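Local coordinates for protein plasmodium falciparum gamete antigen 27/25 (Plasmodium falciparum, PDB 1N81) that is of uncertain molecular function but is essential for sexual development of the malaria parasite and may form dimers, at residues 20-31 and 99-110. Sequence-based numbering, arbitrary orientation.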
# COMPACT_ATOMS: atom_id res chain seq x y z
N ASP A 20 -3.71 5.72 -2.71
CA ASP A 20 -5.06 5.53 -3.24
C ASP A 20 -5.08 4.69 -4.49
O ASP A 20 -5.93 3.81 -4.65
CB ASP A 20 -5.76 6.87 -3.51
CG ASP A 20 -6.37 7.46 -2.23
OD1 ASP A 20 -6.35 6.74 -1.20
OD2 ASP A 20 -6.86 8.60 -2.25
N ILE A 21 -4.12 4.95 -5.36
CA ILE A 21 -4.02 4.20 -6.60
C ILE A 21 -3.83 2.68 -6.40
O ILE A 21 -4.59 1.87 -6.95
CB ILE A 21 -2.87 4.75 -7.45
CG1 ILE A 21 -3.28 6.10 -8.06
CG2 ILE A 21 -2.48 3.74 -8.52
CD1 ILE A 21 -2.12 6.92 -8.55
N GLU A 22 -2.83 2.33 -5.60
CA GLU A 22 -2.49 0.94 -5.30
C GLU A 22 -3.59 0.21 -4.54
O GLU A 22 -3.98 -0.90 -4.90
CB GLU A 22 -1.21 0.89 -4.43
CG GLU A 22 -0.92 -0.50 -3.82
CD GLU A 22 0.55 -0.73 -3.46
OE1 GLU A 22 0.87 -1.79 -2.86
OE2 GLU A 22 1.40 0.13 -3.77
N PHE A 23 -4.12 0.84 -3.51
CA PHE A 23 -5.13 0.16 -2.73
C PHE A 23 -6.50 0.06 -3.40
O PHE A 23 -7.19 -0.93 -3.20
CB PHE A 23 -5.20 0.76 -1.31
CG PHE A 23 -4.02 0.37 -0.44
CD1 PHE A 23 -2.88 1.18 -0.36
CD2 PHE A 23 -4.01 -0.86 0.22
CE1 PHE A 23 -1.74 0.78 0.36
CE2 PHE A 23 -2.85 -1.28 0.96
CZ PHE A 23 -1.72 -0.45 1.02
N HIS A 24 -6.91 1.06 -4.19
CA HIS A 24 -8.20 0.94 -4.88
C HIS A 24 -8.04 -0.04 -6.02
O HIS A 24 -8.95 -0.82 -6.32
CB HIS A 24 -8.70 2.29 -5.40
CG HIS A 24 -9.31 3.15 -4.34
ND1 HIS A 24 -10.67 3.13 -4.06
CD2 HIS A 24 -8.76 3.99 -3.43
CE1 HIS A 24 -10.91 3.91 -3.03
NE2 HIS A 24 -9.77 4.45 -2.62
N ALA A 25 -6.87 -0.03 -6.64
CA ALA A 25 -6.67 -0.99 -7.72
C ALA A 25 -6.74 -2.41 -7.10
O ALA A 25 -7.27 -3.34 -7.71
CB ALA A 25 -5.29 -0.77 -8.42
N CYS A 26 -6.21 -2.55 -5.89
CA CYS A 26 -6.22 -3.85 -5.22
C CYS A 26 -7.67 -4.25 -4.88
O CYS A 26 -8.10 -5.36 -5.16
CB CYS A 26 -5.34 -3.81 -3.96
SG CYS A 26 -5.05 -5.46 -3.22
N SER A 27 -8.42 -3.32 -4.27
CA SER A 27 -9.80 -3.58 -3.92
C SER A 27 -10.57 -3.96 -5.19
O SER A 27 -11.26 -4.97 -5.21
CB SER A 27 -10.41 -2.33 -3.28
OG SER A 27 -11.77 -2.57 -2.92
N ASP A 28 -10.44 -3.17 -6.25
CA ASP A 28 -11.12 -3.48 -7.51
C ASP A 28 -10.78 -4.90 -8.00
O ASP A 28 -11.66 -5.69 -8.36
CB ASP A 28 -10.72 -2.51 -8.64
CG ASP A 28 -11.27 -1.09 -8.44
OD1 ASP A 28 -12.14 -0.87 -7.57
OD2 ASP A 28 -10.81 -0.19 -9.16
N TYR A 29 -9.50 -5.24 -8.02
CA TYR A 29 -9.11 -6.55 -8.50
C TYR A 29 -9.66 -7.66 -7.62
O TYR A 29 -9.95 -8.76 -8.10
CB TYR A 29 -7.60 -6.65 -8.59
CG TYR A 29 -7.17 -7.67 -9.60
CD1 TYR A 29 -7.01 -7.31 -10.92
CD2 TYR A 29 -6.91 -9.00 -9.22
CE1 TYR A 29 -6.59 -8.25 -11.88
CE2 TYR A 29 -6.50 -9.96 -10.17
CZ TYR A 29 -6.34 -9.57 -11.49
OH TYR A 29 -5.94 -10.49 -12.44
N ILE A 30 -9.80 -7.40 -6.33
CA ILE A 30 -10.35 -8.41 -5.43
C ILE A 30 -11.83 -8.58 -5.77
O ILE A 30 -12.38 -9.67 -5.63
CB ILE A 30 -10.17 -8.01 -3.95
CG1 ILE A 30 -8.72 -8.26 -3.53
CG2 ILE A 30 -11.13 -8.80 -3.05
CD1 ILE A 30 -8.40 -7.81 -2.15
N TYR A 31 -12.47 -7.51 -6.23
CA TYR A 31 -13.87 -7.61 -6.62
C TYR A 31 -13.97 -8.54 -7.83
O TYR A 31 -14.84 -9.39 -7.89
CB TYR A 31 -14.43 -6.26 -7.00
CG TYR A 31 -15.91 -6.32 -7.34
CD1 TYR A 31 -16.87 -6.27 -6.35
CD2 TYR A 31 -16.33 -6.46 -8.66
CE1 TYR A 31 -18.22 -6.35 -6.66
CE2 TYR A 31 -17.68 -6.55 -8.98
CZ TYR A 31 -18.62 -6.49 -7.98
OH TYR A 31 -19.95 -6.56 -8.31
N ILE A 99 -14.94 -9.89 0.89
CA ILE A 99 -14.20 -8.78 0.30
C ILE A 99 -14.52 -7.47 1.01
O ILE A 99 -13.69 -6.57 1.05
CB ILE A 99 -14.44 -8.63 -1.24
CG1 ILE A 99 -15.88 -8.19 -1.53
CG2 ILE A 99 -14.10 -9.94 -1.92
CD1 ILE A 99 -16.17 -8.07 -3.01
N LYS A 100 -15.72 -7.37 1.57
CA LYS A 100 -16.08 -6.16 2.32
C LYS A 100 -15.14 -6.10 3.54
O LYS A 100 -14.67 -5.03 3.93
CB LYS A 100 -17.54 -6.22 2.78
CG LYS A 100 -18.48 -5.25 2.07
CD LYS A 100 -18.17 -3.79 2.44
CE LYS A 100 -19.11 -2.81 1.75
NZ LYS A 100 -18.98 -2.76 0.25
N LYS A 101 -14.86 -7.27 4.12
CA LYS A 101 -13.96 -7.37 5.25
C LYS A 101 -12.49 -7.15 4.80
O LYS A 101 -11.71 -6.61 5.58
CB LYS A 101 -14.07 -8.73 5.93
CG LYS A 101 -13.33 -8.79 7.28
CD LYS A 101 -13.30 -10.20 7.90
CE LYS A 101 -12.43 -11.18 7.10
NZ LYS A 101 -12.35 -12.56 7.73
N ILE A 102 -12.12 -7.56 3.59
CA ILE A 102 -10.74 -7.37 3.11
C ILE A 102 -10.51 -5.89 2.87
O ILE A 102 -9.38 -5.40 2.96
CB ILE A 102 -10.43 -8.19 1.83
CG1 ILE A 102 -10.47 -9.68 2.16
CG2 ILE A 102 -8.98 -7.86 1.27
CD1 ILE A 102 -9.48 -10.12 3.25
N ASP A 103 -11.57 -5.15 2.57
CA ASP A 103 -11.38 -3.73 2.40
C ASP A 103 -10.83 -3.12 3.71
O ASP A 103 -10.09 -2.15 3.67
CB ASP A 103 -12.69 -3.04 1.97
CG ASP A 103 -12.85 -2.97 0.42
OD1 ASP A 103 -11.94 -3.41 -0.31
OD2 ASP A 103 -13.89 -2.47 -0.06
N ASP A 104 -11.17 -3.71 4.87
CA ASP A 104 -10.68 -3.18 6.15
C ASP A 104 -9.19 -3.50 6.34
O ASP A 104 -8.44 -2.71 6.94
CB ASP A 104 -11.48 -3.73 7.34
CG ASP A 104 -12.92 -3.22 7.37
OD1 ASP A 104 -13.17 -2.06 6.97
OD2 ASP A 104 -13.81 -3.99 7.80
N TYR A 105 -8.77 -4.65 5.84
CA TYR A 105 -7.36 -5.02 5.93
C TYR A 105 -6.56 -4.03 5.06
O TYR A 105 -5.46 -3.61 5.43
CB TYR A 105 -7.15 -6.43 5.39
CG TYR A 105 -7.60 -7.55 6.30
CD1 TYR A 105 -8.88 -7.57 6.87
CD2 TYR A 105 -6.77 -8.64 6.51
CE1 TYR A 105 -9.31 -8.65 7.62
CE2 TYR A 105 -7.18 -9.73 7.26
CZ TYR A 105 -8.45 -9.73 7.81
OH TYR A 105 -8.82 -10.82 8.55
N LEU A 106 -7.13 -3.66 3.91
CA LEU A 106 -6.47 -2.74 3.00
C LEU A 106 -6.34 -1.40 3.68
O LEU A 106 -5.31 -0.74 3.62
CB LEU A 106 -7.27 -2.60 1.68
CG LEU A 106 -7.32 -3.85 0.77
CD1 LEU A 106 -8.12 -3.56 -0.49
CD2 LEU A 106 -5.91 -4.32 0.40
N TRP A 107 -7.41 -1.00 4.35
CA TRP A 107 -7.48 0.27 5.07
C TRP A 107 -6.38 0.34 6.11
O TRP A 107 -5.67 1.35 6.22
CB TRP A 107 -8.84 0.40 5.76
CG TRP A 107 -9.14 1.71 6.37
CD1 TRP A 107 -9.84 2.73 5.80
CD2 TRP A 107 -8.75 2.17 7.69
NE1 TRP A 107 -9.92 3.80 6.68
CE2 TRP A 107 -9.27 3.48 7.84
CE3 TRP A 107 -8.03 1.61 8.75
CZ2 TRP A 107 -9.06 4.24 9.01
CZ3 TRP A 107 -7.82 2.35 9.91
CH2 TRP A 107 -8.35 3.66 10.03
N VAL A 108 -6.24 -0.73 6.88
CA VAL A 108 -5.25 -0.80 7.93
C VAL A 108 -3.84 -0.60 7.37
O VAL A 108 -3.08 0.22 7.87
CB VAL A 108 -5.35 -2.13 8.67
CG1 VAL A 108 -4.06 -2.35 9.54
CG2 VAL A 108 -6.65 -2.13 9.56
N GLU A 109 -3.52 -1.33 6.32
CA GLU A 109 -2.21 -1.23 5.71
C GLU A 109 -1.99 0.19 5.16
O GLU A 109 -0.93 0.80 5.39
CB GLU A 109 -2.06 -2.28 4.59
CG GLU A 109 -0.65 -2.35 4.00
CD GLU A 109 -0.48 -3.44 2.95
OE1 GLU A 109 0.59 -3.45 2.31
OE2 GLU A 109 -1.38 -4.29 2.77
N GLN A 110 -3.00 0.74 4.48
CA GLN A 110 -2.83 2.08 3.92
C GLN A 110 -2.63 3.13 5.03
O GLN A 110 -1.75 4.01 4.95
CB GLN A 110 -3.99 2.45 2.99
CG GLN A 110 -3.77 3.79 2.33
CD GLN A 110 -4.78 4.11 1.26
OE1 GLN A 110 -5.80 3.45 1.14
NE2 GLN A 110 -4.49 5.13 0.47
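The hydroxyl OG of Ser27 donates a hydrogen bond to OD1 of Asp103 at 2.7 Å. It arrives on the syn side of the carboxylate, 18° out of its plane. With OG anti to the backbone N (chi1 -179°), the hydroxyl reaches across to helix 96-122. A second polar link lies two turns away, where NE2 of Gln110 donates to OD1 of Asp20 at 3.0 Å. This donor comes from the anti side, and the amide and carboxylate planes stand almost perpendicular.

The extended side chain of Gln110 also lies along the Phe23 ring. Its CB sits over one face, 3.8 Å from the ring centroid, in a CH-pi contact. The amide is turned only 16° from the ring plane. CG of Glu109 meets the ring at its edge, 3.7 Å from CZ of Phe23. The Glu109 carboxylate is salt-bridged to Arg84 and Arg165, and Arg84 also pairs with Glu22. These arginines probably offset the negative charge of the two glutamates beside the ring.

Leu106 fills the middle of the interface. Its CD2 touches SG of Cys26 at 3.9 Å and also reaches Phe23, while CD1 rests on CB of Ser27. Further along, Ile30 packs tightly against two isoleucines of helix 96-122. Its CG2 meets CG2 of Ile99 at 3.4 Å, and its CD1 meets CG2 of Ile102 at 3.5 Å. CD1 of Ile99 also touches the Tyr31 ring.

Helices 13-35 and 96-122 thus pack antiparallel within this all-helical fold, with 10.4 Å between the segment axes. The chemistry implies a mainly apolar seam, with two side-chain hydrogen bonds that probably help to set the register of the segments.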